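BpsB (PgaB), Poly-beta-1,6-N-acetyl-D-glucosamine N-deacetylase (Bordetella bronchiseptica RB50, PDB 5BU6) removes acetyl groups from poly-beta-1,6-N-acetyl-D-glucosamine, as a family 4 carbohydrate esterase required for biofilm formation. Local coordinates at residues V108-D114 with F134-L140. The protein carries 5 engineered substitutions. Sequence-based numbering, arbitrary orientation.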
loop_
_atom_site.group_PDB
_atom_site.type_symbol
_atom_site.label_atom_id
_atom_site.label_comp_id
_atom_site.label_asym_id
_atom_site.label_seq_id
_atom_site.Cartn_x
_atom_site.Cartn_y
_atom_site.Cartn_z
ATOM N N VAL A 108 2.278 1.682 -5.291
ATOM C CA VAL A 108 3.204 1.165 -6.294
ATOM C C VAL A 108 4.514 0.703 -5.667
ATOM O O VAL A 108 5.110 1.465 -4.935
ATOM C CB VAL A 108 3.508 2.280 -7.328
ATOM C CG1 VAL A 108 4.589 1.870 -8.297
ATOM C CG2 VAL A 108 2.220 2.699 -8.040
ATOM N N VAL A 109 4.962 -0.527 -5.925
ATOM C CA VAL A 109 6.322 -0.917 -5.533
ATOM C C VAL A 109 7.224 -0.517 -6.693
ATOM O O VAL A 109 7.183 -1.140 -7.753
ATOM C CB VAL A 109 6.478 -2.417 -5.263
ATOM C CG1 VAL A 109 7.901 -2.711 -4.802
ATOM C CG2 VAL A 109 5.452 -2.898 -4.222
ATOM N N THR A 110 8.003 0.538 -6.536
ATOM C CA THR A 110 8.562 1.149 -7.738
ATOM C C THR A 110 9.719 0.336 -8.335
ATOM O O THR A 110 10.016 0.470 -9.510
ATOM C CB THR A 110 8.992 2.613 -7.491
ATOM O OG1 THR A 110 9.920 2.689 -6.408
ATOM C CG2 THR A 110 7.766 3.467 -7.159
ATOM N N SER A 111 10.361 -0.527 -7.559
ATOM C CA SER A 111 11.404 -1.347 -8.168
ATOM C C SER A 111 10.790 -2.436 -9.073
ATOM O O SER A 111 11.487 -3.012 -9.908
ATOM C CB SER A 111 12.324 -1.987 -7.113
ATOM O OG SER A 111 11.659 -3.026 -6.424
ATOM N N TRP A 112 9.497 -2.700 -8.903
ATOM C CA TRP A 112 8.773 -3.650 -9.734
ATOM C C TRP A 112 8.256 -2.977 -10.998
ATOM O O TRP A 112 8.511 -3.419 -12.102
ATOM C CB TRP A 112 7.592 -4.249 -8.948
ATOM C CG TRP A 112 7.981 -5.087 -7.779
ATOM C CD1 TRP A 112 9.231 -5.430 -7.399
ATOM C CD2 TRP A 112 7.089 -5.691 -6.822
ATOM N NE1 TRP A 112 9.190 -6.207 -6.267
ATOM C CE2 TRP A 112 7.887 -6.393 -5.899
ATOM C CE3 TRP A 112 5.710 -5.697 -6.662
ATOM C CZ2 TRP A 112 7.352 -7.099 -4.826
ATOM C CZ3 TRP A 112 5.166 -6.421 -5.588
ATOM C CH2 TRP A 112 5.994 -7.101 -4.689
ATOM N N THR A 113 7.491 -1.909 -10.805
ATOM C CA THR A 113 6.983 -1.082 -11.890
ATOM C C THR A 113 8.123 -0.540 -12.752
ATOM O O THR A 113 8.027 -0.504 -13.978
ATOM C CB THR A 113 6.138 0.080 -11.314
ATOM O OG1 THR A 113 5.076 -0.486 -10.534
ATOM C CG2 THR A 113 5.542 0.992 -12.436
ATOM N N ASP A 114 9.214 -0.140 -12.112
ATOM C CA ASP A 114 10.328 0.452 -12.846
ATOM C C ASP A 114 11.463 -0.531 -13.151
ATOM O O ASP A 114 12.587 -0.117 -13.370
ATOM C CB ASP A 114 10.910 1.630 -12.069
ATOM C CG ASP A 114 11.674 2.566 -12.952
ATOM O OD1 ASP A 114 11.080 3.019 -13.954
ATOM O OD2 ASP A 114 12.860 2.812 -12.655
ATOM N N PHE A 134 3.050 -6.503 -14.360
ATOM C CA PHE A 134 2.736 -5.237 -13.691
ATOM C C PHE A 134 2.228 -4.153 -14.649
ATOM O O PHE A 134 2.624 -4.104 -15.806
ATOM C CB PHE A 134 3.982 -4.747 -12.946
ATOM C CG PHE A 134 4.434 -5.695 -11.882
ATOM C CD1 PHE A 134 3.822 -5.699 -10.646
ATOM C CD2 PHE A 134 5.420 -6.627 -12.135
ATOM C CE1 PHE A 134 4.205 -6.596 -9.666
ATOM C CE2 PHE A 134 5.816 -7.518 -11.158
ATOM C CZ PHE A 134 5.201 -7.507 -9.926
ATOM N N MET A 135 1.365 -3.282 -14.129
ATOM C CA MET A 135 0.935 -2.071 -14.810
ATOM C C MET A 135 2.105 -1.248 -15.300
ATOM O O MET A 135 3.143 -1.151 -14.629
ATOM C CB MET A 135 0.103 -1.184 -13.883
ATOM C CG MET A 135 -1.313 -1.554 -13.737
ATOM S SD MET A 135 -2.112 -0.294 -12.699
ATOM C CE MET A 135 -1.272 -0.553 -11.149
ATOM N N THR A 136 1.931 -0.625 -16.457
ATOM C CA THR A 136 2.966 0.271 -16.954
ATOM C C THR A 136 2.839 1.647 -16.325
ATOM O O THR A 136 1.826 1.977 -15.704
ATOM C CB THR A 136 2.920 0.387 -18.473
ATOM O OG1 THR A 136 1.720 1.053 -18.874
ATOM C CG2 THR A 136 2.984 -1.012 -19.105
ATOM N N TRP A 137 3.894 2.440 -16.452
ATOM C CA TRP A 137 3.861 3.802 -15.950
ATOM C C TRP A 137 2.768 4.597 -16.643
ATOM O O TRP A 137 2.109 5.425 -16.016
ATOM C CB TRP A 137 5.206 4.486 -16.140
ATOM C CG TRP A 137 6.264 4.173 -15.097
ATOM C CD1 TRP A 137 7.501 3.636 -15.329
ATOM C CD2 TRP A 137 6.180 4.388 -13.683
ATOM N NE1 TRP A 137 8.191 3.514 -14.144
ATOM C CE2 TRP A 137 7.412 3.985 -13.124
ATOM C CE3 TRP A 137 5.192 4.915 -12.836
ATOM C CZ2 TRP A 137 7.681 4.073 -11.756
ATOM C CZ3 TRP A 137 5.459 4.996 -11.476
ATOM C CH2 TRP A 137 6.690 4.577 -10.953
ATOM N N ALA A 138 2.600 4.366 -17.940
ATOM C CA ALA A 138 1.579 5.070 -18.721
ATOM C C ALA A 138 0.193 4.765 -18.181
ATOM O O ALA A 138 -0.658 5.659 -18.054
ATOM C CB ALA A 138 1.663 4.686 -20.172
ATOM N N GLN A 139 -0.033 3.498 -17.852
ATOM C CA GLN A 139 -1.298 3.092 -17.242
ATOM C C GLN A 139 -1.517 3.761 -15.868
ATOM O O GLN A 139 -2.607 4.255 -15.581
ATOM C CB GLN A 139 -1.359 1.557 -17.116
ATOM C CG GLN A 139 -1.627 0.873 -18.461
ATOM C CD GLN A 139 -1.320 -0.612 -18.450
ATOM O OE1 GLN A 139 -0.767 -1.144 -17.493
ATOM N NE2 GLN A 139 -1.659 -1.283 -19.535
ATOM N N LEU A 140 -0.490 3.797 -15.029
ATOM C CA LEU A 140 -0.613 4.486 -13.743
ATOM C C LEU A 140 -0.910 5.969 -13.891
ATOM O O LEU A 140 -1.722 6.530 -13.138
ATOM C CB LEU A 140 0.663 4.323 -12.906
ATOM C CG LEU A 140 0.818 2.943 -12.269
ATOM C CD1 LEU A 140 2.262 2.729 -11.883
ATOM C CD2 LEU A 140 -0.079 2.806 -11.039
HETATM O O HOH W 1 3.015 -1.324 -11.753
#
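F134 offers one ring face to W112, whose CB sits 4.1 Å from the centroid of the phenyl ring, almost on its normal. The indole runs on past the ring at an oblique tilt, planes 41° apart, with W112 CE3 3.5 Å from F134 CE1; the W112 ring also meets that of the nickel ligand H159. M135 contributes its carbonyl: a water accepts from T113 OG1, at a distance short enough to be doubtful in detail, and donates to M135 O. T136 and Q139 then form a capping box that starts helix 137-145. W137 makes the largest share of the contact. T113 CG2 sits over one face of its six-membered ring, 3.6 Å from the centroid, a CH-pi contact; the T113 torsion that sets OG1 beside the backbone N (chi1 -58°) turns the methyl anti to it, toward the indole face. In the indole plane, W137 NE1 gives a nearly straight 2.9 Å hydrogen bond to D114 OD1, on the anti side of the carboxylate. L140 closes the row, its CD1 3.8 Å from T113 CG2 and its CD2 tip to tip with V108 CG2. A short helix after strand 104-108 is thus packed on the start of the next helix, beside the nickel site of D84, H154 and H159, in the polysaccharide deacetylase domain of this family 4 carbohydrate esterase.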